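Local coordinates for N-acylhomoserine lactone dependent regulatory protein (Burkholderia cenocepacia, PDB 5L10) that probably regulates transcription by binding DNA in response to N-acylhomoserine lactones, this chain being its ligand-binding domain, at residues Leu132-Asp137 and Ala154-Ala159; Pro27-Ala32 and Arg39-Gly44; Asp11-Leu16 and His161-Pro166. One frame throughout, in Å; residues are numbered along the deposited sequence.

Contact 1: Leu132-Asp137 and Ala154-Ala159; sequences LTLVRD and ASLSHA
Leu132, inside strand 129-136, comes nearest to Ser157 on helix 154-159, their CA atoms 6.4 Å apart, and the two segments run 140° apart in direction with their axes approaching to 9.3 Å. Leu132 does most of the touching. Its CG lies anti to the backbone N (chi1 175°), which carries the branch out toward the helix, and methyl CD2 settles against the helix backbone: 3.7 Å from Ser157 CA and 3.8 Å from Leu156 O. The same methyl rests beside the CB atoms of both residues. Helix 143-169 thus lies on one face of the antiparallel sheet of the autoinducer-binding domain, an alpha-beta fold of the GAF clan, and strand 129-136 is the middle strand of that sheet. Two residues on, Leu134 points to the same side, and its CD1 meets Leu156 CD1 end to end at 4.3 Å. Leu156 is shared: Ile29, Ala32 and Ala33 of helix 22-35 also pack on it. Between the two leucines of the strand, Thr133 turns to the other face, where its OG1 is hydrogen-bonded to Ser119 OG. On the far side of the helix, His158 meets His120 of the second subunit.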
# COMPACT_ATOMS: atom_id res chain seq x y z
N LEU A 132 7.82 -5.90 2.83
CA LEU A 132 7.21 -7.21 2.68
C LEU A 132 7.92 -7.96 1.56
O LEU A 132 8.08 -7.42 0.46
CB LEU A 132 5.72 -7.11 2.37
CG LEU A 132 5.04 -8.46 2.07
CD1 LEU A 132 4.92 -9.31 3.33
CD2 LEU A 132 3.68 -8.25 1.42
N THR A 133 8.35 -9.18 1.85
CA THR A 133 9.10 -9.99 0.90
C THR A 133 8.41 -11.34 0.76
O THR A 133 8.23 -12.05 1.76
CB THR A 133 10.55 -10.15 1.35
OG1 THR A 133 11.20 -8.87 1.34
CG2 THR A 133 11.30 -11.08 0.43
N LEU A 134 8.03 -11.69 -0.46
CA LEU A 134 7.39 -12.96 -0.77
C LEU A 134 8.36 -13.78 -1.63
O LEU A 134 8.74 -13.34 -2.72
CB LEU A 134 6.07 -12.76 -1.50
CG LEU A 134 5.09 -11.80 -0.83
CD1 LEU A 134 3.83 -11.65 -1.67
CD2 LEU A 134 4.77 -12.27 0.58
N VAL A 135 8.75 -14.95 -1.14
CA VAL A 135 9.77 -15.75 -1.79
C VAL A 135 9.24 -17.16 -2.05
O VAL A 135 8.59 -17.76 -1.19
CB VAL A 135 11.07 -15.82 -0.96
CG1 VAL A 135 12.19 -16.39 -1.79
CG2 VAL A 135 11.44 -14.45 -0.44
N ARG A 136 9.52 -17.67 -3.24
CA ARG A 136 9.33 -19.08 -3.57
C ARG A 136 10.69 -19.72 -3.83
O ARG A 136 11.63 -19.06 -4.28
CB ARG A 136 8.41 -19.25 -4.79
CG ARG A 136 8.39 -18.06 -5.72
CD ARG A 136 7.22 -18.16 -6.69
NE ARG A 136 7.41 -19.25 -7.64
CZ ARG A 136 6.44 -19.75 -8.40
NH1 ARG A 136 5.20 -19.27 -8.30
NH2 ARG A 136 6.69 -20.74 -9.24
N ASP A 137 10.78 -21.02 -3.55
CA ASP A 137 12.04 -21.75 -3.65
C ASP A 137 12.11 -22.66 -4.86
O ASP A 137 13.14 -23.32 -5.06
CB ASP A 137 12.26 -22.58 -2.37
CG ASP A 137 11.16 -23.60 -2.15
OD1 ASP A 137 10.11 -23.51 -2.82
OD2 ASP A 137 11.33 -24.49 -1.28
N ALA A 154 -0.10 -6.66 -4.61
CA ALA A 154 -0.37 -5.30 -4.16
C ALA A 154 -1.30 -5.30 -2.96
O ALA A 154 -1.07 -4.60 -1.97
CB ALA A 154 -0.98 -4.49 -5.30
N SER A 155 -2.37 -6.10 -3.03
CA SER A 155 -3.29 -6.23 -1.91
C SER A 155 -2.55 -6.65 -0.65
O SER A 155 -2.68 -6.00 0.40
CB SER A 155 -4.38 -7.24 -2.28
OG SER A 155 -5.33 -7.37 -1.25
N LEU A 156 -1.77 -7.73 -0.72
CA LEU A 156 -1.02 -8.20 0.44
C LEU A 156 -0.04 -7.15 0.94
O LEU A 156 0.20 -7.03 2.14
CB LEU A 156 -0.27 -9.49 0.10
CG LEU A 156 -1.07 -10.78 0.15
CD1 LEU A 156 -0.15 -11.97 -0.10
CD2 LEU A 156 -1.74 -10.89 1.51
N SER A 157 0.56 -6.40 0.01
CA SER A 157 1.54 -5.39 0.39
C SER A 157 0.89 -4.27 1.18
O SER A 157 1.42 -3.82 2.20
CB SER A 157 2.22 -4.86 -0.87
OG SER A 157 3.14 -3.84 -0.53
N HIS A 158 -0.26 -3.79 0.71
CA HIS A 158 -1.02 -2.81 1.48
C HIS A 158 -1.41 -3.37 2.84
O HIS A 158 -1.36 -2.66 3.85
CB HIS A 158 -2.27 -2.38 0.70
CG HIS A 158 -3.29 -1.66 1.53
ND1 HIS A 158 -4.16 -2.31 2.38
CD2 HIS A 158 -3.58 -0.34 1.63
CE1 HIS A 158 -4.94 -1.42 2.97
NE2 HIS A 158 -4.61 -0.22 2.53
N ALA A 159 -1.78 -4.65 2.89
CA ALA A 159 -2.21 -5.25 4.14
C ALA A 159 -1.06 -5.32 5.14
O ALA A 159 -1.26 -5.08 6.34
CB ALA A 159 -2.78 -6.65 3.89

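Contact 2: Pro27-Ala32 and Arg39-Gly44; sequences PPIAAA and RYCVYG
Cys41 alone of residues 39-44 touches helix 27-32, and it meets just two neighbours in sequence, Ile29 and Ala30. Its CB sits 4.1 Å from Ala30 CB, while SG comes to 3.9 Å from Ala30 CA, so the cysteine lies alongside the helix backbone at a point where the partner has only a methyl group. Consistent with the small side chains on both sides, the CA atoms of Ala30 and Cys41 are 5.5 Å apart. With SG anti to the backbone N (chi1 171°), the sulfur swings along the strand toward Ile29, whose CG2 it meets at 4.2 Å. The contact is apolar throughout.

Where the strand begins, Arg39 and Tyr40 both face Val135 of the adjoining strand, which makes a classic beta bulge. The extended Arg39 side chain runs across the next one: its CG stands 3.5 Å above the plane of the Tyr40 ring, over the ring centre. Both of these side chains set out away from the helix.

The arrangement is helix against sheet, formed by two elements that follow each other closely in the autoinducer-binding domain. Strand 40-46 runs between strands 56-60 and 129-136, and the Cys41 side chain also packs on Leu132 and Leu134 of the latter, while its backbone N is hydrogen-bonded to Asn61 OD1. Helix 22-35 has other neighbours as well: Pro28 leans on Ala15 and Leu16 of helix 3-16, and Ala32 reaches Leu156 of helix 143-169.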
# COMPACT_ATOMS: atom_id res chain seq x y z
N PRO A 27 0.05 -14.40 10.54
CA PRO A 27 -0.43 -15.66 9.94
C PRO A 27 -1.42 -15.46 8.79
O PRO A 27 -1.35 -16.20 7.80
CB PRO A 27 -1.08 -16.39 11.12
CG PRO A 27 -0.31 -15.93 12.28
CD PRO A 27 0.01 -14.48 12.01
N PRO A 28 -2.35 -14.49 8.87
CA PRO A 28 -3.21 -14.27 7.69
C PRO A 28 -2.43 -13.88 6.45
O PRO A 28 -2.72 -14.39 5.36
CB PRO A 28 -4.14 -13.14 8.14
CG PRO A 28 -4.20 -13.27 9.60
CD PRO A 28 -2.83 -13.69 10.02
N ILE A 29 -1.44 -13.00 6.58
CA ILE A 29 -0.67 -12.56 5.41
C ILE A 29 0.19 -13.70 4.89
O ILE A 29 0.33 -13.88 3.67
CB ILE A 29 0.17 -11.32 5.76
CG1 ILE A 29 -0.73 -10.18 6.25
CG2 ILE A 29 0.98 -10.87 4.56
CD1 ILE A 29 0.03 -8.97 6.75
N ALA A 30 0.78 -14.49 5.78
CA ALA A 30 1.60 -15.62 5.35
C ALA A 30 0.74 -16.71 4.71
O ALA A 30 1.16 -17.34 3.73
CB ALA A 30 2.39 -16.17 6.53
N ALA A 31 -0.46 -16.95 5.25
CA ALA A 31 -1.34 -17.94 4.66
C ALA A 31 -1.79 -17.52 3.26
O ALA A 31 -1.90 -18.36 2.36
CB ALA A 31 -2.54 -18.19 5.56
N ALA A 32 -2.05 -16.23 3.06
CA ALA A 32 -2.43 -15.75 1.74
C ALA A 32 -1.27 -15.87 0.76
O ALA A 32 -1.45 -16.33 -0.38
CB ALA A 32 -2.93 -14.31 1.82
N ARG A 39 6.26 -19.84 -0.83
CA ARG A 39 6.51 -20.67 0.34
C ARG A 39 6.90 -19.83 1.55
O ARG A 39 6.52 -20.15 2.68
CB ARG A 39 7.60 -21.69 0.04
CG ARG A 39 8.21 -22.29 1.29
CD ARG A 39 8.86 -23.62 1.02
NE ARG A 39 9.44 -24.16 2.24
CZ ARG A 39 9.76 -25.44 2.40
NH1 ARG A 39 9.55 -26.30 1.42
NH2 ARG A 39 10.29 -25.85 3.54
N TYR A 40 7.63 -18.74 1.32
CA TYR A 40 8.18 -17.94 2.40
C TYR A 40 7.63 -16.52 2.36
O TYR A 40 7.50 -15.91 1.29
CB TYR A 40 9.70 -17.90 2.31
CG TYR A 40 10.36 -19.24 2.50
CD1 TYR A 40 10.38 -19.85 3.75
CD2 TYR A 40 10.98 -19.90 1.44
CE1 TYR A 40 11.00 -21.07 3.94
CE2 TYR A 40 11.61 -21.11 1.62
CZ TYR A 40 11.61 -21.70 2.87
OH TYR A 40 12.22 -22.91 3.06
N CYS A 41 7.32 -15.99 3.54
CA CYS A 41 6.76 -14.66 3.70
C CYS A 41 7.48 -13.98 4.85
O CYS A 41 7.39 -14.43 6.00
CB CYS A 41 5.26 -14.72 3.96
SG CYS A 41 4.53 -13.15 4.42
N VAL A 42 8.19 -12.89 4.56
CA VAL A 42 9.05 -12.22 5.53
C VAL A 42 8.69 -10.74 5.55
O VAL A 42 8.45 -10.14 4.49
CB VAL A 42 10.54 -12.40 5.18
CG1 VAL A 42 11.42 -11.85 6.30
CG2 VAL A 42 10.86 -13.86 4.91
N TYR A 43 8.66 -10.15 6.74
CA TYR A 43 8.44 -8.72 6.89
C TYR A 43 9.55 -8.12 7.73
O TYR A 43 9.90 -8.66 8.79
CB TYR A 43 7.08 -8.40 7.52
CG TYR A 43 6.68 -6.97 7.26
CD1 TYR A 43 6.12 -6.60 6.04
CD2 TYR A 43 6.87 -5.98 8.22
CE1 TYR A 43 5.76 -5.29 5.79
CE2 TYR A 43 6.51 -4.67 7.97
CZ TYR A 43 5.95 -4.33 6.75
OH TYR A 43 5.59 -3.03 6.49
N GLY A 44 10.11 -7.00 7.26
CA GLY A 44 11.15 -6.32 8.00
C GLY A 44 10.85 -4.87 8.27
O GLY A 44 10.49 -4.12 7.35

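Contact 3: Asp11-Leu16 and His161-Pro166; sequences DCFDAL and HAYLMP
Tyr163 meets Leu16 and Phe13 of helix 11-16, and it carries the whole contact from the side of the later helix. Walking along 161-166, His161 comes first; its ring is directed to the sheet, where ND1 is hydrogen-bonded to Tyr43 OH. Ala162 follows and packs on Pro89 of the second subunit. At Tyr163 the chain turns its side chain to the N-terminal helix. With CG anti to the carbonyl carbon (chi1 -64°), the ring reaches out to Leu16 and turns one face to it. CB of Leu16 stands over that face, 4.0 Å from the ring centroid and 18° off the normal, a CH-pi contact, while Leu16 CD1 reaches Tyr163 CD2 at 3.8 Å. The carbonyl oxygen of Leu16 is close as well, 3.5 Å from Tyr163 CD1. Further along the ring, Tyr163 CE2 meets Phe13 CE1 at 4.2 Å, the approach being oblique. This is helix-to-helix packing that joins the first helix of the chain, 3-16, to the last, 143-169, of the ligand-binding part of the protein; the last has a wider pi-type turn at 161-164. The phenolic end is held from the earlier helix's side too, since Tyr163 OH is hydrogen-bonded to Gln17 NE2, and Arg90 of the second subunit packs on the same residue. Leu164 next heads for Ala22 and Tyr43, and selenomethionine Met165 also lies on Tyr43. Pro166, whose N has no bond to the preceding turn, marks a kink in the helix and rests on Pro89 of the second subunit.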
# COMPACT_ATOMS: atom_id res chain seq x y z
N ASP A 11 -10.47 -13.69 2.55
CA ASP A 11 -10.32 -14.32 3.87
C ASP A 11 -9.19 -13.68 4.66
O ASP A 11 -9.26 -13.61 5.90
CB ASP A 11 -10.09 -15.82 3.73
CG ASP A 11 -11.28 -16.56 3.15
OD1 ASP A 11 -11.59 -17.67 3.63
OD2 ASP A 11 -11.90 -16.04 2.21
N CYS A 12 -8.14 -13.22 3.98
CA CYS A 12 -7.03 -12.57 4.65
C CYS A 12 -7.47 -11.28 5.32
O CYS A 12 -7.19 -11.04 6.50
CB CYS A 12 -5.90 -12.30 3.65
SG CYS A 12 -4.40 -11.58 4.38
N PHE A 13 -8.19 -10.43 4.58
CA PHE A 13 -8.54 -9.12 5.11
C PHE A 13 -9.58 -9.21 6.22
O PHE A 13 -9.57 -8.38 7.14
CB PHE A 13 -9.03 -8.21 3.98
CG PHE A 13 -7.91 -7.54 3.24
CD1 PHE A 13 -7.53 -6.25 3.57
CD2 PHE A 13 -7.21 -8.21 2.26
CE1 PHE A 13 -6.48 -5.63 2.90
CE2 PHE A 13 -6.17 -7.60 1.60
CZ PHE A 13 -5.80 -6.31 1.92
N ASP A 14 -10.46 -10.20 6.17
CA ASP A 14 -11.39 -10.38 7.29
C ASP A 14 -10.64 -10.81 8.54
O ASP A 14 -10.95 -10.34 9.64
CB ASP A 14 -12.47 -11.39 6.92
CG ASP A 14 -13.73 -10.72 6.40
OD1 ASP A 14 -13.63 -9.60 5.85
OD2 ASP A 14 -14.82 -11.30 6.56
N ALA A 15 -9.65 -11.70 8.40
CA ALA A 15 -8.84 -12.08 9.54
C ALA A 15 -8.05 -10.90 10.09
O ALA A 15 -7.81 -10.82 11.30
CB ALA A 15 -7.89 -13.22 9.16
N LEU A 16 -7.64 -9.98 9.22
CA LEU A 16 -6.88 -8.82 9.67
C LEU A 16 -7.74 -7.82 10.42
O LEU A 16 -7.18 -6.95 11.12
CB LEU A 16 -6.21 -8.14 8.47
CG LEU A 16 -5.09 -8.94 7.79
CD1 LEU A 16 -4.48 -8.16 6.65
CD2 LEU A 16 -4.03 -9.33 8.80
N HIS A 161 1.60 -3.35 5.30
CA HIS A 161 1.98 -2.02 5.75
C HIS A 161 0.90 -1.40 6.63
O HIS A 161 1.22 -0.59 7.50
CB HIS A 161 2.26 -1.14 4.53
CG HIS A 161 3.38 -1.65 3.67
ND1 HIS A 161 4.48 -2.30 4.20
CD2 HIS A 161 3.55 -1.64 2.33
CE1 HIS A 161 5.29 -2.64 3.21
NE2 HIS A 161 4.75 -2.25 2.07
N ALA A 162 -0.36 -1.78 6.43
CA ALA A 162 -1.46 -1.17 7.18
C ALA A 162 -1.81 -1.94 8.44
O ALA A 162 -2.26 -1.32 9.42
CB ALA A 162 -2.70 -1.06 6.29
N TYR A 163 -1.60 -3.26 8.47
CA TYR A 163 -2.03 -4.07 9.59
C TYR A 163 -0.90 -4.70 10.38
O TYR A 163 -1.09 -5.02 11.55
CB TYR A 163 -2.98 -5.18 9.12
CG TYR A 163 -4.28 -4.68 8.53
CD1 TYR A 163 -5.39 -4.48 9.34
CD2 TYR A 163 -4.39 -4.40 7.18
CE1 TYR A 163 -6.58 -4.01 8.81
CE2 TYR A 163 -5.58 -3.93 6.64
CZ TYR A 163 -6.67 -3.74 7.46
OH TYR A 163 -7.85 -3.28 6.93
N LEU A 164 0.27 -4.90 9.77
CA LEU A 164 1.40 -5.53 10.46
C LEU A 164 2.44 -4.53 10.92
O LEU A 164 2.80 -4.51 12.10
CB LEU A 164 2.05 -6.59 9.55
CG LEU A 164 3.19 -7.38 10.18
CD1 LEU A 164 2.68 -8.09 11.42
CD2 LEU A 164 3.75 -8.38 9.20
N MSE A 165 2.94 -3.69 10.01
CA MSE A 165 3.96 -2.70 10.35
C MSE A 165 3.60 -1.81 11.57
O MSE A 165 4.42 -1.69 12.49
CB MSE A 165 4.26 -1.82 9.13
CG MSE A 165 4.92 -0.50 9.48
SE MSE A 165 5.83 0.39 8.00
CE MSE A 165 4.35 0.51 6.74
N PRO A 166 2.41 -1.20 11.60
CA PRO A 166 2.07 -0.34 12.75
C PRO A 166 2.00 -1.09 14.06
O PRO A 166 2.19 -0.47 15.12
CB PRO A 166 0.71 0.24 12.36
CG PRO A 166 0.13 -0.77 11.46
CD PRO A 166 1.28 -1.27 10.65

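In the fold
Contacts 1 and 2 share the antiparallel sheet, through the neighbouring strands 129-136 and 40-46, and their centres are 7 Å apart; backbone bonds such as Thr133 N to Val42 O join them directly. Contact 3 lies, centre to centre, about 12 Å from contact 1 and 11 Å from contact 2, among the helices. It shares helix 143-169 with contact 1, and its Cys12 packs on Ala32 of contact 2. Along the chain contact 2 closes before contact 1 opens, and both are nested within the loop that contact 3 closes. Helices 22-35 and 143-169 lie on the sheet and helix 3-16 packs against them, together probably building the core of the ligand-binding part; helices 3-16 and 143-169 also meet the second subunit.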